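Local atomic coordinates of mitochondrial enolase superfamily member 1 (Homo sapiens, PDB entry 4A35), a protein that catalyses the magnesium-dependent dehydration of L-fuconate to 2-keto-3-deoxy-L-fuconate, a step in the breakdown of L-fucose. Residues R4-L10 with V77-L82. Residues are numbered along the deposited sequence.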
ATOM      1  N   ARG A   4     -32.424  10.720   4.304  1.00 29.57           N
ATOM      2  CA  ARG A   4     -33.464  10.041   3.533  1.00 29.26           C
ATOM      3  C   ARG A   4     -32.896   9.602   2.192  1.00 31.52           C
ATOM      4  O   ARG A   4     -31.862  10.121   1.747  1.00 31.39           O
ATOM      5  CB  ARG A   4     -34.673  10.992   3.322  1.00 31.50           C
ATOM      6  CG  ARG A   4     -34.394  12.213   2.397  1.00 46.21           C
ATOM      7  CD  ARG A   4     -33.866  13.439   3.130  1.00 54.08           C
ATOM      8  NE  ARG A   4     -33.475  14.530   2.228  1.00 54.58           N
ATOM      9  CZ  ARG A   4     -33.028  15.724   2.625  1.00 60.96           C
ATOM     10  NH1 ARG A   4     -32.900  15.999   3.919  1.00 40.60           N
ATOM     11  NH2 ARG A   4     -32.708  16.650   1.730  1.00 46.91           N
ATOM     12  N   GLY A   5     -33.597   8.689   1.546  1.00 27.22           N
ATOM     13  CA  GLY A   5     -33.234   8.283   0.208  1.00 27.61           C
ATOM     14  C   GLY A   5     -32.372   7.055   0.090  1.00 29.12           C
ATOM     15  O   GLY A   5     -31.631   6.695   1.004  1.00 27.94           O
ATOM     16  N   ARG A   6     -32.541   6.390  -1.045  1.00 26.36           N
ATOM     17  CA  ARG A   6     -31.774   5.236  -1.491  1.00 26.03           C
ATOM     18  C   ARG A   6     -30.780   5.721  -2.534  1.00 29.31           C
ATOM     19  O   ARG A   6     -31.168   6.427  -3.461  1.00 27.05           O
ATOM     20  CB  ARG A   6     -32.692   4.137  -2.057  1.00 26.41           C
ATOM     21  CG  ARG A   6     -31.928   2.823  -2.231  1.00 29.74           C
ATOM     22  CD  ARG A   6     -32.816   1.630  -2.537  1.00 36.11           C
ATOM     23  NE  ARG A   6     -33.772   1.343  -1.460  1.00 48.15           N
ATOM     24  CZ  ARG A   6     -33.663   0.359  -0.574  1.00 68.22           C
ATOM     25  NH1 ARG A   6     -32.587  -0.419  -0.561  1.00 68.54           N
ATOM     26  NH2 ARG A   6     -34.613   0.167   0.327  1.00 57.10           N
ATOM     27  N   ILE A   7     -29.498   5.343  -2.388  1.00 27.76           N
ATOM     28  CA  ILE A   7     -28.479   5.743  -3.354  1.00 27.31           C
ATOM     29  C   ILE A   7     -28.819   5.011  -4.673  1.00 29.11           C
ATOM     30  O   ILE A   7     -28.956   3.802  -4.670  1.00 28.26           O
ATOM     31  CB  ILE A   7     -27.055   5.470  -2.815  1.00 29.11           C
ATOM     32  CG1 ILE A   7     -26.768   6.526  -1.710  1.00 29.98           C
ATOM     33  CG2 ILE A   7     -26.024   5.532  -3.968  1.00 27.62           C
ATOM     34  CD1 ILE A   7     -25.879   6.117  -0.714  1.00 44.41           C
ATOM     35  N   SER A   8     -29.107   5.770  -5.734  1.00 25.90           N
ATOM     36  CA  SER A   8     -29.629   5.213  -6.974  1.00 26.15           C
ATOM     37  C   SER A   8     -28.638   5.231  -8.110  1.00 29.94           C
ATOM     38  O   SER A   8     -28.744   4.389  -9.004  1.00 31.52           O
ATOM     39  CB  SER A   8     -30.889   5.978  -7.386  1.00 30.13           C
ATOM     40  OG  SER A   8     -30.598   7.364  -7.432  1.00 36.49           O
ATOM     41  N   ARG A   9     -27.709   6.208  -8.124  1.00 24.89           N
ATOM     42  CA  ARG A   9     -26.710   6.373  -9.188  1.00 25.39           C
ATOM     43  C   ARG A   9     -25.351   6.749  -8.639  1.00 24.70           C
ATOM     44  O   ARG A   9     -25.245   7.420  -7.613  1.00 23.36           O
ATOM     45  CB  ARG A   9     -27.124   7.464 -10.211  1.00 28.53           C
ATOM     46  CG  ARG A   9     -28.474   7.283 -10.913  1.00 51.12           C
ATOM     47  CD  ARG A   9     -29.295   8.561 -10.845  1.00 69.56           C
ATOM     48  NE  ARG A   9     -30.714   8.299 -10.571  1.00 85.85           N
ATOM     49  CZ  ARG A   9     -31.528   9.127  -9.917  1.00 98.32           C
ATOM     50  NH1 ARG A   9     -31.077  10.285  -9.449  1.00 79.88           N
ATOM     51  NH2 ARG A   9     -32.798   8.796  -9.715  1.00 87.65           N
ATOM     52  N   LEU A  10     -24.314   6.327  -9.351  1.00 21.70           N
ATOM     53  CA  LEU A  10     -22.938   6.709  -9.047  1.00 22.01           C
ATOM     54  C   LEU A  10     -22.241   6.967 -10.388  1.00 26.57           C
ATOM     55  O   LEU A  10     -22.330   6.142 -11.308  1.00 25.88           O
ATOM     56  CB  LEU A  10     -22.193   5.625  -8.238  1.00 21.48           C
ATOM     57  CG  LEU A  10     -20.711   5.942  -7.842  1.00 24.54           C
ATOM     58  CD1 LEU A  10     -20.341   5.285  -6.525  1.00 24.35           C
ATOM     59  CD2 LEU A  10     -19.674   5.503  -8.968  1.00 25.92           C
ATOM     60  N   VAL A  77     -22.271   0.655  -2.595  1.00 24.45           N
ATOM     61  CA  VAL A  77     -23.018   1.858  -2.214  1.00 25.47           C
ATOM     62  C   VAL A  77     -24.339   1.947  -2.993  1.00 26.67           C
ATOM     63  O   VAL A  77     -25.301   2.507  -2.479  1.00 25.27           O
ATOM     64  CB  VAL A  77     -22.127   3.146  -2.357  1.00 30.73           C
ATOM     65  CG1 VAL A  77     -21.894   3.536  -3.814  1.00 30.12           C
ATOM     66  CG2 VAL A  77     -22.673   4.323  -1.541  1.00 31.20           C
ATOM     67  N   LEU A  78     -24.407   1.363  -4.188  1.00 22.96           N
ATOM     68  CA  LEU A  78     -25.599   1.422  -5.022  1.00 23.39           C
ATOM     69  C   LEU A  78     -26.746   0.608  -4.407  1.00 27.62           C
ATOM     70  O   LEU A  78     -26.513  -0.468  -3.838  1.00 26.50           O
ATOM     71  CB  LEU A  78     -25.295   0.922  -6.445  1.00 23.89           C
ATOM     72  CG  LEU A  78     -24.499   1.902  -7.349  1.00 28.38           C
ATOM     73  CD1 LEU A  78     -24.030   1.172  -8.626  1.00 30.03           C
ATOM     74  CD2 LEU A  78     -25.357   3.142  -7.725  1.00 28.30           C
ATOM     75  N   ASN A  79     -27.963   1.152  -4.467  1.00 26.77           N
ATOM     76  CA  ASN A  79     -29.184   0.526  -3.946  1.00 29.08           C
ATOM     77  C   ASN A  79     -29.201   0.398  -2.413  1.00 31.91           C
ATOM     78  O   ASN A  79     -29.967  -0.385  -1.882  1.00 33.91           O
ATOM     79  CB  ASN A  79     -29.449  -0.848  -4.608  1.00 34.20           C
ATOM     80  CG  ASN A  79     -29.384  -0.788  -6.110  1.00 57.12           C
ATOM     81  OD1 ASN A  79     -28.501  -1.390  -6.737  1.00 60.53           O
ATOM     82  ND2 ASN A  79     -30.222   0.049  -6.700  1.00 41.98           N
ATOM     83  N   LYS A  80     -28.405   1.206  -1.718  1.00 26.26           N
ATOM     84  CA  LYS A  80     -28.362   1.242  -0.259  1.00 25.83           C
ATOM     85  C   LYS A  80     -29.093   2.471   0.247  1.00 26.64           C
ATOM     86  O   LYS A  80     -28.906   3.552  -0.319  1.00 26.86           O
ATOM     87  CB  LYS A  80     -26.901   1.279   0.244  1.00 27.96           C
ATOM     88  CG  LYS A  80     -26.318  -0.072   0.643  1.00 45.12           C
ATOM     89  CD  LYS A  80     -26.005  -0.927  -0.563  1.00 59.57           C
ATOM     90  CE  LYS A  80     -25.799  -2.380  -0.251  1.00 71.33           C
ATOM     91  NZ  LYS A  80     -25.667  -3.160  -1.507  1.00 85.03           N
ATOM     92  N   ASP A  81     -29.880   2.324   1.329  1.00 24.34           N
ATOM     93  CA  ASP A  81     -30.527   3.468   2.002  1.00 23.57           C
ATOM     94  C   ASP A  81     -29.431   4.233   2.742  1.00 26.45           C
ATOM     95  O   ASP A  81     -28.647   3.607   3.463  1.00 25.45           O
ATOM     96  CB  ASP A  81     -31.599   3.005   2.998  1.00 26.59           C
ATOM     97  CG  ASP A  81     -32.872   2.527   2.317  1.00 41.15           C
ATOM     98  OD1 ASP A  81     -33.129   2.963   1.160  1.00 39.65           O
ATOM     99  OD2 ASP A  81     -33.613   1.727   2.939  1.00 45.56           O
ATOM    100  N   LEU A  82     -29.355   5.548   2.560  1.00 24.03           N
ATOM    101  CA  LEU A  82     -28.329   6.363   3.232  1.00 23.57           C
ATOM    102  C   LEU A  82     -28.425   6.234   4.769  1.00 27.96           C
ATOM    103  O   LEU A  82     -27.389   6.212   5.438  1.00 24.23           O
ATOM    104  CB  LEU A  82     -28.419   7.838   2.798  1.00 23.17           C
ATOM    105  CG  LEU A  82     -27.335   8.785   3.371  1.00 25.30           C
ATOM    106  CD1 LEU A  82     -25.890   8.288   3.029  1.00 24.44           C
ATOM    107  CD2 LEU A  82     -27.560  10.186   2.908  1.00 28.35           C
TER
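Ile7 and Leu10 make the apolar centre of this contact, in which the start of strand 7-16, an outer strand of the three-stranded antiparallel sheet in the enolase-type N-terminal domain, meets the loop leading into helix 82-86. CD1 of Ile7 packs 3.8 Å from Val77 CG2 and 4.3 Å from Leu82 CD1, while Leu10 CD1 rests 3.6 Å from Val77 CG1. Leu78 reaches back with its CD2, 4.1 Å from Leu10 CB. Val123 of helix 110-131 touches Val77 and Leu82, and Ile85 of helix 82-86 touches Ile7, so the cluster joins sheet to helices.

Around it the backbones pair. Residues 77-80 form a type II turn, with Asn79 at its third position in a left-handed conformation, and Asn79 N donates to Ile7 O at 2.8 Å. Beyond the turn the chains run antiparallel: Ile7 N bonds to Lys80 O (2.8 Å) and Leu82 N to Gly5 O (3.0 Å), bracketing Arg6 and Asp81 as a single non-hydrogen-bonded bridge. Gly5 adopts backbone angles at which a CB would collide with the carbonyl oxygen of Arg4. On the other side of the strand, Ser8 and Arg9 both face Glu43 in a classic beta bulge, and Arg9 forms a salt bridge with that glutamate.

The polar edge belongs to the Arg6 guanidinium. Its NH1 donates to Asn79 O at 2.9 Å, near the group's plane, whereas Asp81 OD1 sits over one face, 3.1 Å from Arg6 NE, in a salt bridge of charge alone, with no N-H directed at the oxygen.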